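Methylglyoxal reductase (NADPH-dependent) (Candida albicans SC5314, PDB 6KWS) probably reduces methylglyoxal and other carbonyl compounds with NADPH, as an extended short-chain dehydrogenase/reductase of the dihydroflavonol-4-reductase subfamily. Local coordinates at residues D275-K280 / G286-D291; E216-I221 / Q325-T330. The protein carries 1 engineered substitution. One frame throughout, in Å; residues are numbered along the deposited sequence.

Contact 1: residues D275-K280 / G286-D291; sequences DIINDK and GKIPVD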
ATOM      1  N   ASP A 275      13.729 -11.636  16.350  1.00 38.50           N
ATOM      2  CA  ASP A 275      15.066 -12.167  16.069  1.00 39.27           C
ATOM      3  C   ASP A 275      15.943 -11.156  15.333  1.00 41.99           C
ATOM      4  O   ASP A 275      17.112 -10.963  15.693  1.00 42.15           O
ATOM      5  CB  ASP A 275      14.970 -13.461  15.254  1.00 40.82           C
ATOM      6  CG  ASP A 275      14.484 -14.658  16.080  1.00 53.92           C
ATOM      7  OD1 ASP A 275      14.440 -14.553  17.335  1.00 56.09           O
ATOM      8  OD2 ASP A 275      14.150 -15.708  15.465  1.00 57.39           O
ATOM      9  N   ILE A 276      15.408 -10.518  14.282  1.00 38.96           N
ATOM     10  CA  ILE A 276      16.192  -9.533  13.538  1.00 35.18           C
ATOM     11  C   ILE A 276      16.622  -8.396  14.450  1.00 41.96           C
ATOM     12  O   ILE A 276      17.780  -7.954  14.416  1.00 39.90           O
ATOM     13  CB  ILE A 276      15.410  -8.997  12.330  1.00 33.04           C
ATOM     14  CG1 ILE A 276      15.214 -10.090  11.273  1.00 38.06           C
ATOM     15  CG2 ILE A 276      16.136  -7.811  11.737  1.00 31.35           C
ATOM     16  CD1 ILE A 276      14.536  -9.602   9.990  1.00 32.05           C
ATOM     17  N   ILE A 277      15.699  -7.906  15.282  1.00 39.90           N
ATOM     18  CA  ILE A 277      15.996  -6.757  16.127  1.00 40.68           C
ATOM     19  C   ILE A 277      17.026  -7.138  17.186  1.00 45.84           C
ATOM     20  O   ILE A 277      18.029  -6.434  17.381  1.00 42.13           O
ATOM     21  CB  ILE A 277      14.696  -6.201  16.743  1.00 45.66           C
ATOM     22  CG1 ILE A 277      13.765  -5.705  15.623  1.00 39.68           C
ATOM     23  CG2 ILE A 277      14.978  -5.074  17.760  1.00 36.98           C
ATOM     24  CD1 ILE A 277      12.402  -5.218  16.112  1.00 36.67           C
ATOM     25  N   ASN A 278      16.817  -8.284  17.853  1.00 47.02           N
ATOM     26  CA  ASN A 278      17.764  -8.721  18.876  1.00 46.12           C
ATOM     27  C   ASN A 278      19.166  -8.929  18.300  1.00 53.44           C
ATOM     28  O   ASN A 278      20.157  -8.701  19.007  1.00 58.81           O
ATOM     29  CB  ASN A 278      17.252  -9.979  19.576  1.00 38.33           C
ATOM     30  CG  ASN A 278      16.358  -9.656  20.765  1.00 46.93           C
ATOM     31  OD1 ASN A 278      16.717  -8.827  21.596  1.00 53.64           O
ATOM     32  ND2 ASN A 278      15.209 -10.323  20.871  1.00 42.82           N
ATOM     33  N   ASP A 279      19.279  -9.283  17.011  1.00 49.51           N
ATOM     34  CA  ASP A 279      20.593  -9.510  16.414  1.00 53.90           C
ATOM     35  C   ASP A 279      21.217  -8.277  15.745  1.00 52.37           C
ATOM     36  O   ASP A 279      22.425  -8.276  15.482  1.00 48.21           O
ATOM     37  CB  ASP A 279      20.518 -10.669  15.411  1.00 48.13           C
ATOM     38  CG  ASP A 279      20.740 -12.050  16.092  1.00 78.76           C
ATOM     39  OD1 ASP A 279      21.899 -12.320  16.521  1.00 80.98           O
ATOM     40  OD2 ASP A 279      19.757 -12.852  16.220  1.00 73.20           O
ATOM     41  N   LYS A 280      20.475  -7.205  15.500  1.00 45.84           N
ATOM     42  CA  LYS A 280      21.083  -6.056  14.843  1.00 45.03           C
ATOM     43  C   LYS A 280      21.148  -4.810  15.717  1.00 46.11           C
ATOM     44  O   LYS A 280      21.792  -3.830  15.328  1.00 44.39           O
ATOM     45  CB  LYS A 280      20.339  -5.729  13.540  1.00 41.44           C
ATOM     46  CG  LYS A 280      20.220  -6.902  12.588  1.00 38.70           C
ATOM     47  CD  LYS A 280      21.518  -7.193  11.900  1.00 42.97           C
ATOM     48  CE  LYS A 280      21.603  -8.663  11.515  1.00 47.65           C
ATOM     49  NZ  LYS A 280      22.607  -8.899  10.444  1.00 55.66           N
ATOM     50  N   GLY A 286      18.145  -7.299  25.200  1.00 56.92           N
ATOM     51  CA  GLY A 286      18.000  -7.312  26.632  1.00 48.39           C
ATOM     52  C   GLY A 286      16.842  -6.483  27.138  1.00 58.70           C
ATOM     53  O   GLY A 286      16.357  -6.735  28.251  1.00 62.58           O
ATOM     54  N   LYS A 287      16.381  -5.500  26.361  1.00 60.56           N
ATOM     55  CA  LYS A 287      15.237  -4.680  26.747  1.00 58.16           C
ATOM     56  C   LYS A 287      13.931  -5.142  26.111  1.00 57.84           C
ATOM     57  O   LYS A 287      12.862  -4.685  26.525  1.00 64.37           O
ATOM     58  CB  LYS A 287      15.490  -3.206  26.388  1.00 56.27           C
ATOM     59  CG  LYS A 287      16.901  -2.728  26.733  1.00 64.72           C
ATOM     60  CD  LYS A 287      17.055  -1.200  26.635  1.00 69.83           C
ATOM     61  CE  LYS A 287      18.468  -0.740  27.027  1.00 63.73           C
ATOM     62  NZ  LYS A 287      18.698   0.704  26.683  1.00 68.51           N
ATOM     63  N   ILE A 288      13.992  -6.017  25.119  1.00 58.06           N
ATOM     64  CA  ILE A 288      12.800  -6.549  24.465  1.00 57.81           C
ATOM     65  C   ILE A 288      12.878  -8.064  24.588  1.00 56.98           C
ATOM     66  O   ILE A 288      13.954  -8.615  24.877  1.00 57.50           O
ATOM     67  CB  ILE A 288      12.693  -6.081  22.995  1.00 50.07           C
ATOM     68  CG1 ILE A 288      13.954  -6.450  22.226  1.00 48.58           C
ATOM     69  CG2 ILE A 288      12.417  -4.582  22.925  1.00 47.24           C
ATOM     70  CD1 ILE A 288      13.723  -6.677  20.753  1.00 53.03           C
ATOM     71  N   PRO A 289      11.763  -8.767  24.395  1.00 56.89           N
ATOM     72  CA  PRO A 289      11.765 -10.216  24.621  1.00 49.88           C
ATOM     73  C   PRO A 289      12.661 -10.953  23.643  1.00 50.15           C
ATOM     74  O   PRO A 289      13.128 -10.432  22.629  1.00 49.86           O
ATOM     75  CB  PRO A 289      10.298 -10.608  24.433  1.00 56.57           C
ATOM     76  CG  PRO A 289       9.533  -9.352  24.700  1.00 59.11           C
ATOM     77  CD  PRO A 289      10.401  -8.267  24.137  1.00 57.08           C
ATOM     78  N   VAL A 290      12.911 -12.211  23.983  1.00 54.32           N
ATOM     79  CA  VAL A 290      13.623 -13.114  23.102  1.00 54.11           C
ATOM     80  C   VAL A 290      12.724 -14.208  22.529  1.00 54.22           C
ATOM     81  O   VAL A 290      12.928 -14.614  21.380  1.00 56.22           O
ATOM     82  CB  VAL A 290      14.823 -13.730  23.855  1.00 51.58           C
ATOM     83  CG1 VAL A 290      15.574 -14.732  22.976  1.00 46.74           C
ATOM     84  CG2 VAL A 290      15.751 -12.625  24.321  1.00 51.82           C
ATOM     85  N   ASP A 291      11.664 -14.594  23.248  1.00 55.54           N
ATOM     86  CA  ASP A 291      11.128 -15.955  23.368  1.00 66.34           C
ATOM     87  C   ASP A 291      11.879 -17.034  22.595  1.00 67.32           C
ATOM     88  O   ASP A 291      13.027 -17.334  22.936  1.00 68.81           O
ATOM     89  CB  ASP A 291       9.644 -16.014  22.998  1.00 75.74           C
ATOM     90  CG  ASP A 291       8.832 -16.927  23.961  1.00 89.95           C
ATOM     91  OD1 ASP A 291       7.669 -17.254  23.636  1.00 91.78           O
ATOM     92  OD2 ASP A 291       9.353 -17.310  25.041  1.00 91.57           O
TER
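N278, in the last turn of helix 270-280, reaches across to the loop 286-291 and donates through ND2 to the backbone O of P289, 2.7 Å from that ND2. The acceptor lies in the amide plane of N278, but the bond is moderately bent, with an N-H...O angle of 154°. On the carbonyl side the donor is slightly tilted from the plane of the C=O. The other branch of the same amide, N278 OD1, sits 3.7 Å from I288 CG1 and rests against aliphatic carbon. The two side chains run past each other in opposite directions.

I288 also serves the apolar half of the contact. Its CD1 packs against I277 CG2 at 3.6 Å, the two side chains crossing nearly perpendicularly. With chi1 at 56°, I288 CG1 lies between the backbone N and the carbonyl carbon, and CD1 extends from it to the helix. V290 adds a looser touch, its CG2 standing 4.2 Å from N278 ND2.

Further out, D275 OD1 and V290 O both accept hydrogen bonds from Q271 NE2, while D275 OD2 accepts one from G294 N, tying the start of this helical segment to the loop beyond 291. I277 is backed by L222 of helix 216-222.

Chemically, a buried asparagine supplies a polar link to the loop backbone beside an isoleucine pair; this directional bond and the isoleucine packing, supplemented by the bond from Q271 to V290 O, hold the irregular chain to the helix.

Contact 2: residues E216-I221 / Q325-T330; sequences EIINSI and QSVYDT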
ATOM      1  N   GLU A 216       3.747  -0.445  12.257  1.00 59.71           N
ATOM      2  CA  GLU A 216       3.393  -0.535  13.673  1.00 57.80           C
ATOM      3  C   GLU A 216       3.525  -1.952  14.216  1.00 55.82           C
ATOM      4  O   GLU A 216       3.833  -2.119  15.401  1.00 56.66           O
ATOM      5  CB  GLU A 216       1.977  -0.006  13.915  1.00 58.52           C
ATOM      6  CG  GLU A 216       1.443  -0.250  15.336  1.00 69.52           C
ATOM      7  CD  GLU A 216       2.068   0.709  16.409  1.00 78.87           C
ATOM      8  OE1 GLU A 216       2.728   1.719  16.040  1.00 74.91           O
ATOM      9  OE2 GLU A 216       1.915   0.427  17.624  1.00 72.66           O
ATOM     10  N   ILE A 217       3.314  -2.975  13.385  1.00 50.29           N
ATOM     11  CA  ILE A 217       3.691  -4.334  13.775  1.00 50.71           C
ATOM     12  C   ILE A 217       5.120  -4.351  14.312  1.00 51.05           C
ATOM     13  O   ILE A 217       5.395  -4.872  15.400  1.00 52.66           O
ATOM     14  CB  ILE A 217       3.514  -5.288  12.581  1.00 49.99           C
ATOM     15  CG1 ILE A 217       2.095  -5.132  12.047  1.00 47.97           C
ATOM     16  CG2 ILE A 217       3.810  -6.718  12.972  1.00 43.07           C
ATOM     17  CD1 ILE A 217       1.764  -6.041  10.924  1.00 46.32           C
ATOM     18  N   ILE A 218       6.041  -3.746  13.562  1.00 48.71           N
ATOM     19  CA  ILE A 218       7.434  -3.647  13.991  1.00 47.65           C
ATOM     20  C   ILE A 218       7.552  -2.743  15.214  1.00 53.84           C
ATOM     21  O   ILE A 218       8.214  -3.080  16.204  1.00 47.21           O
ATOM     22  CB  ILE A 218       8.295  -3.139  12.822  1.00 41.81           C
ATOM     23  CG1 ILE A 218       8.303  -4.202  11.716  1.00 42.72           C
ATOM     24  CG2 ILE A 218       9.695  -2.808  13.292  1.00 37.80           C
ATOM     25  CD1 ILE A 218       8.836  -3.744  10.393  1.00 33.91           C
ATOM     26  N   ASN A 219       6.907  -1.577  15.156  1.00 55.80           N
ATOM     27  CA  ASN A 219       6.932  -0.637  16.272  1.00 52.44           C
ATOM     28  C   ASN A 219       6.425  -1.278  17.559  1.00 53.74           C
ATOM     29  O   ASN A 219       6.976  -1.034  18.638  1.00 52.74           O
ATOM     30  CB  ASN A 219       6.088   0.591  15.928  1.00 58.16           C
ATOM     31  CG  ASN A 219       6.508   1.813  16.702  1.00 58.48           C
ATOM     32  OD1 ASN A 219       7.656   1.924  17.108  1.00 59.33           O
ATOM     33  ND2 ASN A 219       5.577   2.727  16.930  1.00 64.09           N
ATOM     34  N   SER A 220       5.370  -2.095  17.467  1.00 53.01           N
ATOM     35  CA  SER A 220       4.791  -2.666  18.674  1.00 50.04           C
ATOM     36  C   SER A 220       5.765  -3.622  19.359  1.00 52.31           C
ATOM     37  O   SER A 220       5.731  -3.760  20.589  1.00 51.89           O
ATOM     38  CB  SER A 220       3.478  -3.364  18.337  1.00 51.59           C
ATOM     39  OG  SER A 220       3.727  -4.628  17.753  1.00 60.21           O
ATOM     40  N   ILE A 221       6.654  -4.265  18.591  1.00 51.01           N
ATOM     41  CA  ILE A 221       7.745  -5.037  19.190  1.00 46.86           C
ATOM     42  C   ILE A 221       8.611  -4.152  20.085  1.00 50.21           C
ATOM     43  O   ILE A 221       9.004  -4.555  21.187  1.00 52.49           O
ATOM     44  CB  ILE A 221       8.608  -5.708  18.108  1.00 45.48           C
ATOM     45  CG1 ILE A 221       7.798  -6.667  17.229  1.00 47.57           C
ATOM     46  CG2 ILE A 221       9.788  -6.393  18.743  1.00 42.14           C
ATOM     47  CD1 ILE A 221       7.058  -7.704  17.987  1.00 50.53           C
ATOM     48  N   GLN A 325      16.944  -6.121   5.820  1.00 28.33           N
ATOM     49  CA  GLN A 325      17.109  -4.732   5.409  1.00 33.98           C
ATOM     50  C   GLN A 325      15.882  -3.917   5.772  1.00 32.32           C
ATOM     51  O   GLN A 325      15.982  -2.851   6.387  1.00 33.03           O
ATOM     52  CB  GLN A 325      17.377  -4.640   3.908  1.00 33.85           C
ATOM     53  CG  GLN A 325      18.376  -5.642   3.438  1.00 38.09           C
ATOM     54  CD  GLN A 325      18.634  -5.560   1.960  1.00 41.22           C
ATOM     55  OE1 GLN A 325      17.797  -5.970   1.147  1.00 45.32           O
ATOM     56  NE2 GLN A 325      19.801  -5.038   1.594  1.00 42.45           N
ATOM     57  N   SER A 326      14.707  -4.426   5.409  1.00 33.01           N
ATOM     58  CA  SER A 326      13.475  -3.684   5.610  1.00 32.16           C
ATOM     59  C   SER A 326      13.237  -3.425   7.089  1.00 32.90           C
ATOM     60  O   SER A 326      12.936  -2.294   7.497  1.00 30.51           O
ATOM     61  CB  SER A 326      12.313  -4.455   4.985  1.00 33.75           C
ATOM     62  OG  SER A 326      11.160  -3.636   4.872  1.00 36.73           O
ATOM     63  N   VAL A 327      13.382  -4.464   7.917  1.00 32.41           N
ATOM     64  CA  VAL A 327      13.175  -4.291   9.353  1.00 33.88           C
ATOM     65  C   VAL A 327      14.197  -3.326   9.925  1.00 32.35           C
ATOM     66  O   VAL A 327      13.850  -2.422  10.699  1.00 33.03           O
ATOM     67  CB  VAL A 327      13.220  -5.648  10.072  1.00 31.35           C
ATOM     68  CG1 VAL A 327      13.263  -5.441  11.576  1.00 28.33           C
ATOM     69  CG2 VAL A 327      12.024  -6.458   9.685  1.00 30.96           C
ATOM     70  N   TYR A 328      15.468  -3.492   9.537  1.00 32.89           N
ATOM     71  CA  TYR A 328      16.546  -2.648  10.050  1.00 34.31           C
ATOM     72  C   TYR A 328      16.324  -1.196   9.683  1.00 37.43           C
ATOM     73  O   TYR A 328      16.355  -0.314  10.553  1.00 39.89           O
ATOM     74  CB  TYR A 328      17.896  -3.110   9.502  1.00 32.34           C
ATOM     75  CG  TYR A 328      19.052  -2.275   9.990  1.00 41.32           C
ATOM     76  CD1 TYR A 328      19.635  -2.528  11.226  1.00 43.74           C
ATOM     77  CD2 TYR A 328      19.571  -1.236   9.218  1.00 40.42           C
ATOM     78  CE1 TYR A 328      20.697  -1.779  11.677  1.00 44.72           C
ATOM     79  CE2 TYR A 328      20.634  -0.481   9.664  1.00 43.68           C
ATOM     80  CZ  TYR A 328      21.193  -0.756  10.899  1.00 48.51           C
ATOM     81  OH  TYR A 328      22.261  -0.024  11.378  1.00 52.44           O
ATOM     82  N   ASP A 329      16.103  -0.928   8.390  1.00 33.08           N
ATOM     83  CA  ASP A 329      15.876   0.442   7.958  1.00 33.32           C
ATOM     84  C   ASP A 329      14.711   1.062   8.702  1.00 34.19           C
ATOM     85  O   ASP A 329      14.716   2.268   8.961  1.00 41.58           O
ATOM     86  CB  ASP A 329      15.618   0.492   6.459  1.00 32.76           C
ATOM     87  CG  ASP A 329      16.829   0.138   5.643  1.00 36.41           C
ATOM     88  OD1 ASP A 329      17.942   0.045   6.205  1.00 44.94           O
ATOM     89  OD2 ASP A 329      16.665  -0.039   4.418  1.00 43.14           O
ATOM     90  N   THR A 330      13.720   0.259   9.079  1.00 31.09           N
ATOM     91  CA  THR A 330      12.556   0.798   9.771  1.00 34.98           C
ATOM     92  C   THR A 330      12.890   1.129  11.218  1.00 37.77           C
ATOM     93  O   THR A 330      12.575   2.224  11.706  1.00 34.67           O
ATOM     94  CB  THR A 330      11.401  -0.207   9.717  1.00 34.66           C
ATOM     95  OG1 THR A 330      11.162  -0.592   8.364  1.00 37.76           O
ATOM     96  CG2 THR A 330      10.119   0.373  10.312  1.00 32.44           C
TER
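I218 carries this helix-to-helix contact, with 73 Å² of its surface buried, against 31 Å² for V327 and 29 Å² for T330. The end of its longer branch does the touching: I218 CD1 lies 4.2 Å from V327 CG2 and 4.3 Å from T330 CG2, so one methyl meets two methyls from successive turns of helix 323-337. An extended chain (chi2 167°) carries CD1 out to them. Such separations describe modest van der Waals contact; the CA atoms of I218 and V327 come to 7.4 Å, the nearest pair across the two segments.

With OG1 of T330 turned back to its own helix (chi1 -53°), the methyl CG2 is left facing I218. T330 OG1 donates to S326 O at 2.6 Å, with the donor tilted 29° from the carbonyl plane. T330 N also donates to S326 O, from the opposite face of that plane, so this one carbonyl oxygen is gripped by two donors of the same residue, and the interface is left to carbon.

Neighbouring elements complete the surroundings. F198 of strand 196-198 touches both I218 and S326, while V331 adds another apolar side chain beside I218. V327 also packs on L273 of helix 270-280, and I217 meets L273 as well as F196. Helix 216-222 thus joins the C-terminal helix 323-337 next to the edge strand 196-198 of the main sheet, with helix 270-280 packed against both helices.

Contacts 1 and 2 have centres 12 Å apart and meet mainly through helix 270-280. I276 CG2 of contact 1 lies 3.7 Å from V327 CG1 of contact 2, I277 CD1 3.9 Å from I221 CG2 and, from the loop, I288 CG2 3.8 Å from I221 O. Along the chain, contact 1 is nested in the loop closed by contact 2. Their settings differ: contact 1 is partly buried, about 27 Å from the chain centre and away from the NADPH-binding residues, whereas contact 2 is buried at about 16 Å. The T330 side chain is about 7 Å from that of F12 and about 9 Å from that of V197, both NADPH-binding residues, although no cofactor is bound here.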